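Local atomic coordinates of DNMT2 (Spodoptera frugiperda, PDB entry 4H0N), a protein that probably methylates cytosine 38 in the anticodon loop of tRNA(Asp), and cytosine in DNA, using S-adenosyl-L-methionine as methyl donor. Residues 5-10 against 66-71; 30-35 against 50-55; 71-76 against 107-112. The protein carries 3 engineered substitutions. All coordinates share one frame; numbering follows the deposited sequence.

Contact 1: 5-10 against 66-71; sequences KILELY and KKWNVD. With SAH (S-adenosyl-L-homocysteine), chain E.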
loop_
_atom_site.group_PDB
_atom_site.type_symbol
_atom_site.label_atom_id
_atom_site.label_comp_id
_atom_site.label_asym_id
_atom_site.label_seq_id
_atom_site.Cartn_x
_atom_site.Cartn_y
_atom_site.Cartn_z
ATOM N N LYS A 5 -21.267 -4.187 -6.866
ATOM C CA LYS A 5 -20.481 -3.869 -8.049
ATOM C C LYS A 5 -19.390 -2.875 -7.660
ATOM O O LYS A 5 -19.681 -1.752 -7.246
ATOM C CB LYS A 5 -21.372 -3.265 -9.138
ATOM C CG LYS A 5 -22.647 -4.043 -9.437
ATOM C CD LYS A 5 -22.336 -5.427 -9.950
ATOM C CE LYS A 5 -22.890 -6.482 -9.010
ATOM N NZ LYS A 5 -22.385 -7.852 -9.326
ATOM N N ILE A 6 -18.132 -3.280 -7.782
ATOM C CA ILE A 6 -17.043 -2.420 -7.333
ATOM C C ILE A 6 -16.337 -1.684 -8.477
ATOM O O ILE A 6 -16.045 -2.253 -9.530
ATOM C CB ILE A 6 -16.014 -3.184 -6.455
ATOM C CG1 ILE A 6 -16.641 -3.600 -5.124
ATOM C CG2 ILE A 6 -14.808 -2.319 -6.157
ATOM C CD1 ILE A 6 -17.193 -4.993 -5.109
ATOM N N LEU A 7 -16.101 -0.396 -8.260
ATOM C CA LEU A 7 -15.212 0.375 -9.103
ATOM C C LEU A 7 -13.919 0.562 -8.333
ATOM O O LEU A 7 -13.914 1.109 -7.229
ATOM C CB LEU A 7 -15.823 1.732 -9.434
ATOM C CG LEU A 7 -14.932 2.615 -10.301
ATOM C CD1 LEU A 7 -14.452 1.843 -11.521
ATOM C CD2 LEU A 7 -15.675 3.877 -10.716
ATOM N N GLU A 8 -12.824 0.090 -8.913
ATOM C CA GLU A 8 -11.531 0.126 -8.248
ATOM C C GLU A 8 -10.627 1.163 -8.910
ATOM O O GLU A 8 -10.075 0.916 -9.979
ATOM C CB GLU A 8 -10.897 -1.261 -8.309
ATOM C CG GLU A 8 -9.595 -1.411 -7.562
ATOM C CD GLU A 8 -8.955 -2.751 -7.842
ATOM O OE1 GLU A 8 -7.971 -3.101 -7.151
ATOM O OE2 GLU A 8 -9.440 -3.454 -8.760
ATOM N N LEU A 9 -10.490 2.322 -8.271
ATOM C CA LEU A 9 -9.736 3.437 -8.840
ATOM C C LEU A 9 -8.303 3.468 -8.348
ATOM O O LEU A 9 -8.035 3.159 -7.185
ATOM C CB LEU A 9 -10.397 4.756 -8.475
ATOM C CG LEU A 9 -11.853 4.904 -8.886
ATOM C CD1 LEU A 9 -12.346 6.281 -8.477
ATOM C CD2 LEU A 9 -11.986 4.679 -10.384
ATOM N N TYR A 10 -7.394 3.880 -9.228
ATOM C CA TYR A 10 -5.966 3.816 -8.951
ATOM C C TYR A 10 -5.628 2.381 -8.555
ATOM O O TYR A 10 -4.979 2.134 -7.537
ATOM C CB TYR A 10 -5.584 4.800 -7.852
ATOM C CG TYR A 10 -6.161 6.183 -8.052
ATOM C CD1 TYR A 10 -7.343 6.560 -7.430
ATOM C CD2 TYR A 10 -5.524 7.115 -8.862
ATOM C CE1 TYR A 10 -7.873 7.827 -7.605
ATOM C CE2 TYR A 10 -6.043 8.383 -9.040
ATOM C CZ TYR A 10 -7.222 8.735 -8.408
ATOM O OH TYR A 10 -7.762 9.999 -8.578
ATOM N N LYS A 66 -22.492 5.217 -13.960
ATOM C CA LYS A 66 -23.871 4.814 -13.696
ATOM C C LYS A 66 -24.280 3.603 -14.528
ATOM O O LYS A 66 -25.020 2.741 -14.059
ATOM C CB LYS A 66 -24.838 5.972 -13.960
ATOM C CG LYS A 66 -26.147 5.864 -13.196
ATOM C CD LYS A 66 -27.240 6.735 -13.803
ATOM C CE LYS A 66 -27.884 6.062 -15.013
ATOM N NZ LYS A 66 -29.108 6.770 -15.485
ATOM N N LYS A 67 -23.800 3.537 -15.764
ATOM C CA LYS A 67 -24.146 2.425 -16.642
ATOM C C LYS A 67 -23.486 1.129 -16.169
ATOM O O LYS A 67 -24.025 0.041 -16.366
ATOM C CB LYS A 67 -23.780 2.743 -18.097
ATOM C CG LYS A 67 -22.451 2.180 -18.573
ATOM C CD LYS A 67 -21.878 3.041 -19.682
ATOM C CE LYS A 67 -21.295 2.201 -20.797
ATOM N NZ LYS A 67 -21.737 2.746 -22.103
ATOM N N TRP A 68 -22.327 1.256 -15.525
ATOM C CA TRP A 68 -21.614 0.103 -14.986
ATOM C C TRP A 68 -22.324 -0.460 -13.771
ATOM O O TRP A 68 -22.062 -1.590 -13.360
ATOM C CB TRP A 68 -20.198 0.491 -14.592
ATOM C CG TRP A 68 -19.325 0.785 -15.744
ATOM C CD1 TRP A 68 -19.547 0.458 -17.047
ATOM C CD2 TRP A 68 -18.073 1.480 -15.709
ATOM N NE1 TRP A 68 -18.510 0.907 -17.830
ATOM C CE2 TRP A 68 -17.597 1.534 -17.033
ATOM C CE3 TRP A 68 -17.322 2.061 -14.686
ATOM C CZ2 TRP A 68 -16.389 2.151 -17.357
ATOM C CZ3 TRP A 68 -16.126 2.670 -15.013
ATOM C CH2 TRP A 68 -15.671 2.709 -16.336
ATOM N N ASN A 69 -23.207 0.353 -13.197
ATOM C CA ASN A 69 -24.022 -0.033 -12.055
ATOM C C ASN A 69 -23.204 -0.285 -10.790
ATOM O O ASN A 69 -23.594 -1.089 -9.945
ATOM C CB ASN A 69 -24.892 -1.251 -12.394
ATOM C CG ASN A 69 -26.138 -1.338 -11.535
ATOM O OD1 ASN A 69 -26.784 -0.329 -11.253
ATOM N ND2 ASN A 69 -26.479 -2.548 -11.106
ATOM N N VAL A 70 -22.075 0.408 -10.658
ATOM C CA VAL A 70 -21.265 0.298 -9.448
ATOM C C VAL A 70 -22.006 0.888 -8.249
ATOM O O VAL A 70 -22.765 1.850 -8.390
ATOM C CB VAL A 70 -19.856 0.947 -9.610
ATOM C CG1 VAL A 70 -19.490 1.076 -11.078
ATOM C CG2 VAL A 70 -19.780 2.305 -8.917
ATOM N N ASP A 71 -21.807 0.287 -7.080
ATOM C CA ASP A 71 -22.407 0.777 -5.844
ATOM C C ASP A 71 -21.312 1.006 -4.821
ATOM O O ASP A 71 -21.552 1.559 -3.746
ATOM C CB ASP A 71 -23.428 -0.225 -5.293
ATOM C CG ASP A 71 -22.793 -1.545 -4.866
ATOM O OD1 ASP A 71 -21.893 -2.038 -5.575
ATOM O OD2 ASP A 71 -23.195 -2.095 -3.819
HETATM N N SAH E . -3.485 0.626 -4.517
HETATM C CA SAH E . -2.857 0.286 -5.790
HETATM C CB SAH E . -2.055 1.447 -6.390
HETATM C CG SAH E . -1.975 2.755 -5.607
HETATM S SD SAH E . -0.552 3.751 -6.132
HETATM C C SAH E . -2.017 -0.992 -5.695
HETATM O O SAH E . -0.962 -1.115 -6.320
HETATM O OXT SAH E . -2.376 -1.942 -5.002
HETATM C "C5'" SAH E . -1.558 4.790 -7.225
HETATM C "C4'" SAH E . -1.603 4.317 -8.679
HETATM O "O4'" SAH E . -2.608 5.031 -9.373
HETATM C "C3'" SAH E . -0.305 4.541 -9.445
HETATM O "O3'" SAH E . 0.290 3.297 -9.745
HETATM C "C2'" SAH E . -0.696 5.263 -10.725
HETATM O "O2'" SAH E . -0.266 4.557 -11.867
HETATM C "C1'" SAH E . -2.213 5.313 -10.701
HETATM N N9 SAH E . -2.727 6.634 -11.120
HETATM C C8 SAH E . -2.219 7.864 -10.787
HETATM N N7 SAH E . -2.981 8.819 -11.369
HETATM C C5 SAH E . -3.967 8.220 -12.073
HETATM C C6 SAH E . -5.008 8.719 -12.848
HETATM N N6 SAH E . -5.162 10.031 -13.003
HETATM N N1 SAH E . -5.882 7.843 -13.459
HETATM C C2 SAH E . -5.720 6.481 -13.300
HETATM N N3 SAH E . -4.684 5.991 -12.531
HETATM C C4 SAH E . -3.820 6.845 -11.926
#

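Contact 2: 30-35 against 50-55; sequences VAAVDI and TNLLNR. With SAH (S-adenosyl-L-homocysteine), chain E.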
loop_
_atom_site.group_PDB
_atom_site.type_symbol
_atom_site.label_atom_id
_atom_site.label_comp_id
_atom_site.label_asym_id
_atom_site.label_seq_id
_atom_site.Cartn_x
_atom_site.Cartn_y
_atom_site.Cartn_z
ATOM N N VAL A 30 -16.298 -4.676 -11.247
ATOM C CA VAL A 30 -16.808 -4.469 -12.594
ATOM C C VAL A 30 -15.832 -3.650 -13.422
ATOM O O VAL A 30 -15.893 -3.657 -14.650
ATOM C CB VAL A 30 -18.204 -3.786 -12.598
ATOM C CG1 VAL A 30 -19.157 -4.532 -11.683
ATOM C CG2 VAL A 30 -18.101 -2.324 -12.186
ATOM N N ALA A 31 -14.933 -2.945 -12.741
ATOM C CA ALA A 31 -13.991 -2.065 -13.422
ATOM C C ALA A 31 -12.846 -1.644 -12.510
ATOM O O ALA A 31 -13.060 -1.333 -11.335
ATOM C CB ALA A 31 -14.707 -0.839 -13.970
ATOM N N ALA A 32 -11.634 -1.647 -13.069
ATOM C CA ALA A 32 -10.449 -1.150 -12.390
ATOM C C ALA A 32 -9.774 -0.153 -13.317
ATOM O O ALA A 32 -9.600 -0.430 -14.504
ATOM C CB ALA A 32 -9.517 -2.292 -12.070
ATOM N N VAL A 33 -9.398 1.006 -12.785
ATOM C CA VAL A 33 -8.886 2.094 -13.615
ATOM C C VAL A 33 -7.494 2.547 -13.187
ATOM O O VAL A 33 -7.293 2.966 -12.045
ATOM C CB VAL A 33 -9.831 3.312 -13.584
ATOM C CG1 VAL A 33 -9.268 4.440 -14.415
ATOM C CG2 VAL A 33 -11.224 2.924 -14.077
ATOM N N ASP A 34 -6.540 2.464 -14.110
ATOM C CA ASP A 34 -5.172 2.885 -13.845
ATOM C C ASP A 34 -4.493 3.218 -15.168
ATOM O O ASP A 34 -4.734 2.556 -16.176
ATOM C CB ASP A 34 -4.408 1.778 -13.111
ATOM C CG ASP A 34 -3.089 2.258 -12.538
ATOM O OD1 ASP A 34 -2.863 2.059 -11.324
ATOM O OD2 ASP A 34 -2.273 2.825 -13.299
ATOM N N ILE A 35 -3.642 4.240 -15.161
ATOM C CA ILE A 35 -2.974 4.686 -16.381
ATOM C C ILE A 35 -1.564 4.130 -16.529
ATOM O O ILE A 35 -0.862 4.477 -17.477
ATOM C CB ILE A 35 -2.871 6.224 -16.449
ATOM C CG1 ILE A 35 -2.056 6.754 -15.265
ATOM C CG2 ILE A 35 -4.256 6.857 -16.506
ATOM C CD1 ILE A 35 -1.865 8.245 -15.272
ATOM N N THR A 50 -11.050 -9.557 -15.171
ATOM C CA THR A 50 -11.542 -8.270 -14.694
ATOM C C THR A 50 -11.392 -7.123 -15.693
ATOM O O THR A 50 -10.328 -6.932 -16.280
ATOM C CB THR A 50 -10.846 -7.900 -13.383
ATOM O OG1 THR A 50 -11.132 -8.908 -12.406
ATOM C CG2 THR A 50 -11.314 -6.546 -12.875
ATOM N N ASN A 51 -12.466 -6.358 -15.871
ATOM C CA ASN A 51 -12.435 -5.146 -16.684
ATOM C C ASN A 51 -11.404 -4.133 -16.191
ATOM O O ASN A 51 -11.588 -3.492 -15.152
ATOM C CB ASN A 51 -13.816 -4.494 -16.714
ATOM C CG ASN A 51 -14.499 -4.639 -18.054
ATOM O OD1 ASN A 51 -13.915 -4.338 -19.097
ATOM N ND2 ASN A 51 -15.744 -5.104 -18.036
ATOM N N LEU A 52 -10.320 -3.992 -16.947
ATOM C CA LEU A 52 -9.256 -3.061 -16.597
ATOM C C LEU A 52 -9.088 -2.002 -17.681
ATOM O O LEU A 52 -8.853 -2.323 -18.847
ATOM C CB LEU A 52 -7.949 -3.819 -16.366
ATOM C CG LEU A 52 -6.631 -3.043 -16.371
ATOM C CD1 LEU A 52 -6.570 -2.021 -15.241
ATOM C CD2 LEU A 52 -5.475 -4.022 -16.284
ATOM N N LEU A 53 -9.209 -0.738 -17.289
ATOM C CA LEU A 53 -9.190 0.357 -18.249
ATOM C C LEU A 53 -7.984 1.274 -18.087
ATOM O O LEU A 53 -7.770 1.858 -17.027
ATOM C CB LEU A 53 -10.482 1.162 -18.138
ATOM C CG LEU A 53 -11.703 0.248 -18.042
ATOM C CD1 LEU A 53 -12.944 1.046 -17.735
ATOM C CD2 LEU A 53 -11.884 -0.557 -19.319
ATOM N N ASN A 54 -7.190 1.387 -19.146
ATOM C CA ASN A 54 -6.136 2.385 -19.201
ATOM C C ASN A 54 -6.794 3.727 -19.501
ATOM O O ASN A 54 -6.944 4.105 -20.660
ATOM C CB ASN A 54 -5.112 2.030 -20.283
ATOM C CG ASN A 54 -3.806 2.793 -20.133
ATOM O OD1 ASN A 54 -3.800 3.978 -19.800
ATOM N ND2 ASN A 54 -2.690 2.109 -20.373
ATOM N N ARG A 55 -7.212 4.425 -18.448
ATOM C CA ARG A 55 -7.951 5.677 -18.583
ATOM C C ARG A 55 -7.673 6.617 -17.416
ATOM O O ARG A 55 -7.475 6.177 -16.285
ATOM C CB ARG A 55 -9.457 5.405 -18.690
ATOM C CG ARG A 55 -10.333 6.650 -18.607
ATOM C CD ARG A 55 -11.783 6.358 -18.982
ATOM N NE ARG A 55 -11.889 5.696 -20.280
ATOM C CZ ARG A 55 -12.553 4.566 -20.501
ATOM N NH1 ARG A 55 -13.162 3.944 -19.504
ATOM N NH2 ARG A 55 -12.597 4.054 -21.725
HETATM N N SAH E . -3.485 0.626 -4.517
HETATM C CA SAH E . -2.857 0.286 -5.790
HETATM C CB SAH E . -2.055 1.447 -6.390
HETATM C CG SAH E . -1.975 2.755 -5.607
HETATM S SD SAH E . -0.552 3.751 -6.132
HETATM C C SAH E . -2.017 -0.992 -5.695
HETATM O O SAH E . -0.962 -1.115 -6.320
HETATM O OXT SAH E . -2.376 -1.942 -5.002
HETATM C "C5'" SAH E . -1.558 4.790 -7.225
HETATM C "C4'" SAH E . -1.603 4.317 -8.679
HETATM O "O4'" SAH E . -2.608 5.031 -9.373
HETATM C "C3'" SAH E . -0.305 4.541 -9.445
HETATM O "O3'" SAH E . 0.290 3.297 -9.745
HETATM C "C2'" SAH E . -0.696 5.263 -10.725
HETATM O "O2'" SAH E . -0.266 4.557 -11.867
HETATM C "C1'" SAH E . -2.213 5.313 -10.701
HETATM N N9 SAH E . -2.727 6.634 -11.120
HETATM C C8 SAH E . -2.219 7.864 -10.787
HETATM N N7 SAH E . -2.981 8.819 -11.369
HETATM C C5 SAH E . -3.967 8.220 -12.073
HETATM C C6 SAH E . -5.008 8.719 -12.848
HETATM N N6 SAH E . -5.162 10.031 -13.003
HETATM N N1 SAH E . -5.882 7.843 -13.459
HETATM C C2 SAH E . -5.720 6.481 -13.300
HETATM N N3 SAH E . -4.684 5.991 -12.531
HETATM C C4 SAH E . -3.820 6.845 -11.926
#

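Contact 3: 71-76 against 107-112; sequences DTILMS and DQLDNV. With CA (calcium ion), chain F; SAH (S-adenosyl-L-homocysteine), chain E.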
loop_
_atom_site.group_PDB
_atom_site.type_symbol
_atom_site.label_atom_id
_atom_site.label_comp_id
_atom_site.label_asym_id
_atom_site.label_seq_id
_atom_site.Cartn_x
_atom_site.Cartn_y
_atom_site.Cartn_z
ATOM N N ASP A 71 -21.807 0.287 -7.080
ATOM C CA ASP A 71 -22.407 0.777 -5.844
ATOM C C ASP A 71 -21.312 1.006 -4.821
ATOM O O ASP A 71 -21.552 1.559 -3.746
ATOM C CB ASP A 71 -23.428 -0.225 -5.293
ATOM C CG ASP A 71 -22.793 -1.545 -4.866
ATOM O OD1 ASP A 71 -21.893 -2.038 -5.575
ATOM O OD2 ASP A 71 -23.195 -2.095 -3.819
ATOM N N THR A 72 -20.104 0.576 -5.181
ATOM C CA THR A 72 -18.966 0.554 -4.270
ATOM C C THR A 72 -17.702 1.041 -4.964
ATOM O O THR A 72 -17.351 0.556 -6.037
ATOM C CB THR A 72 -18.712 -0.876 -3.735
ATOM O OG1 THR A 72 -19.886 -1.354 -3.064
ATOM C CG2 THR A 72 -17.523 -0.898 -2.777
ATOM N N ILE A 73 -17.017 1.997 -4.344
ATOM C CA ILE A 73 -15.757 2.502 -4.881
ATOM C C ILE A 73 -14.577 2.194 -3.948
ATOM O O ILE A 73 -14.619 2.502 -2.755
ATOM C CB ILE A 73 -15.834 4.023 -5.177
ATOM C CG1 ILE A 73 -16.836 4.297 -6.302
ATOM C CG2 ILE A 73 -14.467 4.573 -5.549
ATOM C CD1 ILE A 73 -17.053 5.762 -6.581
ATOM N N LEU A 74 -13.542 1.563 -4.500
ATOM C CA LEU A 74 -12.293 1.315 -3.782
ATOM C C LEU A 74 -11.183 2.131 -4.429
ATOM O O LEU A 74 -10.935 2.017 -5.630
ATOM C CB LEU A 74 -11.934 -0.169 -3.809
ATOM C CG LEU A 74 -12.957 -1.115 -3.189
ATOM C CD1 LEU A 74 -12.433 -2.536 -3.237
ATOM C CD2 LEU A 74 -13.280 -0.701 -1.761
ATOM N N MET A 75 -10.512 2.959 -3.642
ATOM C CA MET A 75 -9.572 3.893 -4.230
ATOM C C MET A 75 -8.387 4.244 -3.345
ATOM O O MET A 75 -8.532 4.456 -2.147
ATOM C CB MET A 75 -10.306 5.166 -4.637
ATOM C CG MET A 75 -11.009 5.871 -3.500
ATOM S SD MET A 75 -11.748 7.409 -4.078
ATOM C CE MET A 75 -12.440 8.052 -2.560
ATOM N N SER A 76 -7.210 4.314 -3.952
ATOM C CA SER A 76 -6.028 4.788 -3.249
ATOM C C SER A 76 -5.285 5.829 -4.082
ATOM O O SER A 76 -4.231 5.542 -4.646
ATOM C CB SER A 76 -5.108 3.619 -2.872
ATOM O OG SER A 76 -4.968 2.705 -3.944
ATOM N N ASP A 107 -21.617 14.196 -6.030
ATOM C CA ASP A 107 -23.045 14.480 -5.932
ATOM C C ASP A 107 -23.865 13.867 -7.069
ATOM O O ASP A 107 -25.097 13.855 -7.018
ATOM C CB ASP A 107 -23.279 15.990 -5.892
ATOM C CG ASP A 107 -22.739 16.690 -7.120
ATOM O OD1 ASP A 107 -21.643 16.312 -7.568
ATOM O OD2 ASP A 107 -23.408 17.606 -7.642
ATOM N N GLN A 108 -23.193 13.373 -8.099
ATOM C CA GLN A 108 -23.894 12.779 -9.228
ATOM C C GLN A 108 -23.519 11.316 -9.405
ATOM O O GLN A 108 -23.741 10.728 -10.463
ATOM C CB GLN A 108 -23.629 13.575 -10.500
ATOM C CG GLN A 108 -22.194 14.015 -10.635
ATOM C CD GLN A 108 -22.045 15.215 -11.544
ATOM O OE1 GLN A 108 -22.929 16.068 -11.609
ATOM N NE2 GLN A 108 -20.919 15.291 -12.248
ATOM N N LEU A 109 -22.939 10.736 -8.360
ATOM C CA LEU A 109 -22.710 9.300 -8.320
ATOM C C LEU A 109 -23.837 8.685 -7.501
ATOM O O LEU A 109 -23.608 8.101 -6.441
ATOM C CB LEU A 109 -21.338 8.984 -7.722
ATOM C CG LEU A 109 -20.156 9.509 -8.553
ATOM C CD1 LEU A 109 -18.807 9.139 -7.948
ATOM C CD2 LEU A 109 -20.241 9.031 -9.998
ATOM N N ASP A 110 -25.056 8.833 -8.021
ATOM C CA ASP A 110 -26.294 8.533 -7.298
ATOM C C ASP A 110 -26.391 7.094 -6.783
ATOM O O ASP A 110 -27.008 6.847 -5.747
ATOM C CB ASP A 110 -27.511 8.840 -8.183
ATOM C CG ASP A 110 -27.405 10.187 -8.892
ATOM O OD1 ASP A 110 -27.641 10.234 -10.123
ATOM O OD2 ASP A 110 -27.102 11.198 -8.222
ATOM N N ASN A 111 -25.783 6.156 -7.508
ATOM C CA ASN A 111 -25.837 4.736 -7.163
ATOM C C ASN A 111 -24.789 4.325 -6.126
ATOM O O ASN A 111 -24.999 3.366 -5.376
ATOM C CB ASN A 111 -25.681 3.870 -8.420
ATOM C CG ASN A 111 -26.188 2.440 -8.226
ATOM O OD1 ASN A 111 -26.911 1.916 -9.071
ATOM N ND2 ASN A 111 -25.806 1.807 -7.121
ATOM N N VAL A 112 -23.660 5.026 -6.098
ATOM C CA VAL A 112 -22.573 4.675 -5.194
ATOM C C VAL A 112 -22.981 4.735 -3.720
ATOM O O VAL A 112 -23.355 5.791 -3.209
ATOM C CB VAL A 112 -21.344 5.557 -5.430
ATOM C CG1 VAL A 112 -20.245 5.199 -4.446
ATOM C CG2 VAL A 112 -20.854 5.391 -6.861
HETATM CA CA CA F . -20.750 18.303 -8.778
HETATM N N SAH E . -3.485 0.626 -4.517
HETATM C CA SAH E . -2.857 0.286 -5.790
HETATM C CB SAH E . -2.055 1.447 -6.390
HETATM C CG SAH E . -1.975 2.755 -5.607
HETATM S SD SAH E . -0.552 3.751 -6.132
HETATM C C SAH E . -2.017 -0.992 -5.695
HETATM O O SAH E . -0.962 -1.115 -6.320
HETATM O OXT SAH E . -2.376 -1.942 -5.002
HETATM C "C5'" SAH E . -1.558 4.790 -7.225
HETATM C "C4'" SAH E . -1.603 4.317 -8.679
HETATM O "O4'" SAH E . -2.608 5.031 -9.373
HETATM C "C3'" SAH E . -0.305 4.541 -9.445
HETATM O "O3'" SAH E . 0.290 3.297 -9.745
HETATM C "C2'" SAH E . -0.696 5.263 -10.725
HETATM O "O2'" SAH E . -0.266 4.557 -11.867
HETATM C "C1'" SAH E . -2.213 5.313 -10.701
HETATM N N9 SAH E . -2.727 6.634 -11.120
HETATM C C8 SAH E . -2.219 7.864 -10.787
HETATM N N7 SAH E . -2.981 8.819 -11.369
HETATM C C5 SAH E . -3.967 8.220 -12.073
HETATM C C6 SAH E . -5.008 8.719 -12.848
HETATM N N6 SAH E . -5.162 10.031 -13.003
HETATM N N1 SAH E . -5.882 7.843 -13.459
HETATM C C2 SAH E . -5.720 6.481 -13.300
HETATM N N3 SAH E . -4.684 5.991 -12.531
HETATM C C4 SAH E . -3.820 6.845 -11.926
#

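Contact 1: 5-10 against 66-71
Two donors grip OD1 of D71: the backbone N-H of K5, with N to OD1 2.6 Å, and, only weakly, the hydroxyl of T72. The K5 bond is bent, 138° at the hydrogen, and comes from above the carboxylate plane. D71 CG sits in the crowded position between backbone N and carbonyl carbon (chi1 65°), which folds the carboxylate back to K5, while OD2 is taken by H4 ND1. A straighter bond closes the pair, D71 N to K5 O at 3.0 Å, lying in the carbonyl plane. Strand 4-9 is thus fastened to the chain that leaves helix 62-67 and enters the next parallel strand of the Rossmann-like sheet. That chain turns at N69, where positive phi marks a Schellman motif, a backbone shape asparagine tolerates well. The N69 carbonyl lies against the aliphatic base of K5, with O to CG 3.1 Å, and the bent lysine chain then leads away. Beyond the polar end the contact becomes oily. L7, with CG anti to its backbone N, lays CB against V70 CG2 at 4.0 Å and carries CD1 to W68 CZ3, its branch crossing the indole obliquely. Just past the end of the strand, Y10 turns to the cofactor product, its ring edge in plane with ribose O4' and its CD2 3.5 Å from adenine C4. K5 NZ stays 6.9 Å from D71 OD1, so the lysine probably acts on the carboxylate only through space; the direct hold comes from a main-chain N-H, the H4 imidazole and, weakly, the T72 hydroxyl, which would suit a probably ionised carboxylate.

Contact 2: 30-35 against 50-55
Both main-chain polar atoms of A32 are held by the neighbouring segment: its N donates to N51 O at 2.8 Å, and its O accepts from L53 N, also at 2.8 Å and almost straight (171°). D34 N continues the pattern to L53 O at 3.2 Å, so the two strands run parallel with A32 beside L52 and V33 beside L53. The small A32 lets L52 CD1 bend over its carbonyl, 3.5 Å from A32 O, whereas V33 sends CG1, anti to its N, to the backbone O of R55. This close-fitted part gives way at the margins to N51 and N54, polar residues suited to solvent; N54 OD1 merely skirts I35 CA. Past the strand end D34 OD2 accepts from the ribose hydroxyl O2' of S-adenosyl-L-homocysteine at 3.0 Å and from the N-H of N36, while OD1 accepts from G12 N. Such an acidic residue after the second strand is a familiar ribose ligand of class I methyltransferases. An alanine in place of D34 would remove the acceptors for O2', N36 N and G12 N and would probably weaken the hold on the ribose. I35 brings CD1 to 3.8 Å from adenine C5. The unit is beta-alpha-beta: helix 37-46 links the strands and covers A32 and L52 with Y43 and N40, I57 and W68 meet V33 and L53 on the other face, and strand 4-9 flanks strand 27-33.

Contact 3: 71-76 against 107-112
In the Rossmann-like fold of this methyltransferase family, the entrance to strand 72-75 is packed against the loop that joins helix 99-105 to strand 114-119. The first shell centres on I73, whose side chain points at that loop. With CG1 anti to the carbonyl carbon and the chain extended beyond it (chi2 176°), the terminal CD1 meets two aliphatic side chains of the loop. It lies 3.8 Å from V112 CG2, the two side chains crossing at about a right angle, and 4.0 Å from L109 CD1. Branched and long aliphatic residues suit this buried spot, since they fill it without bringing in polar atoms that would need partners. Two residues earlier, the carbonyl of D71 meets V112 CA in a CA-H...O contact of 3.6 Å, and D71 CB rests beside the side chain of N111.

A type I turn from L109 to V112 positions this first shell: it brings the two aliphatic side chains together, although its closing bond, V112 N to L109 O, is weak. The next shell secures the turn from outside. V70 packs on V112, I65 of helix 62-67 on L109, and the backbone of D71 bonds to D113 and Y114 as strand 114-119 begins. On the sheet side I73 is backed by L9. Just past the strand's far end, S76 OG, in the crowded position of its first torsion, accepts a hydrogen bond from the amino N of S-adenosyl-L-homocysteine at 2.6 Å. At the outer end of the loop, a calcium ion held also by G104 O is bound by D107 OD1 at 2.5 Å.

All three contacts involve the same sheet, but only contact 2 pairs two of its strands; contacts 1 and 3 set a strand against connecting chain. Strand 4-9 stands between 27-33 and 72-75, so contact 1 touches both of the others, while contacts 2 and 3 stay about 7 Å apart at their nearest atoms. Contact 3 is buried and mostly aliphatic; contacts 1 and 2 are partly buried, with more polar bonds: carboxylate and main chain in contact 1, regular parallel pairing in contact 2. D71 serves contacts 1 and 3; W68 CH2 on L53 CD1 joins 1 with 2. Each contact includes a residue that lines the S-adenosyl-L-homocysteine pocket, at the C-terminal end of its strand.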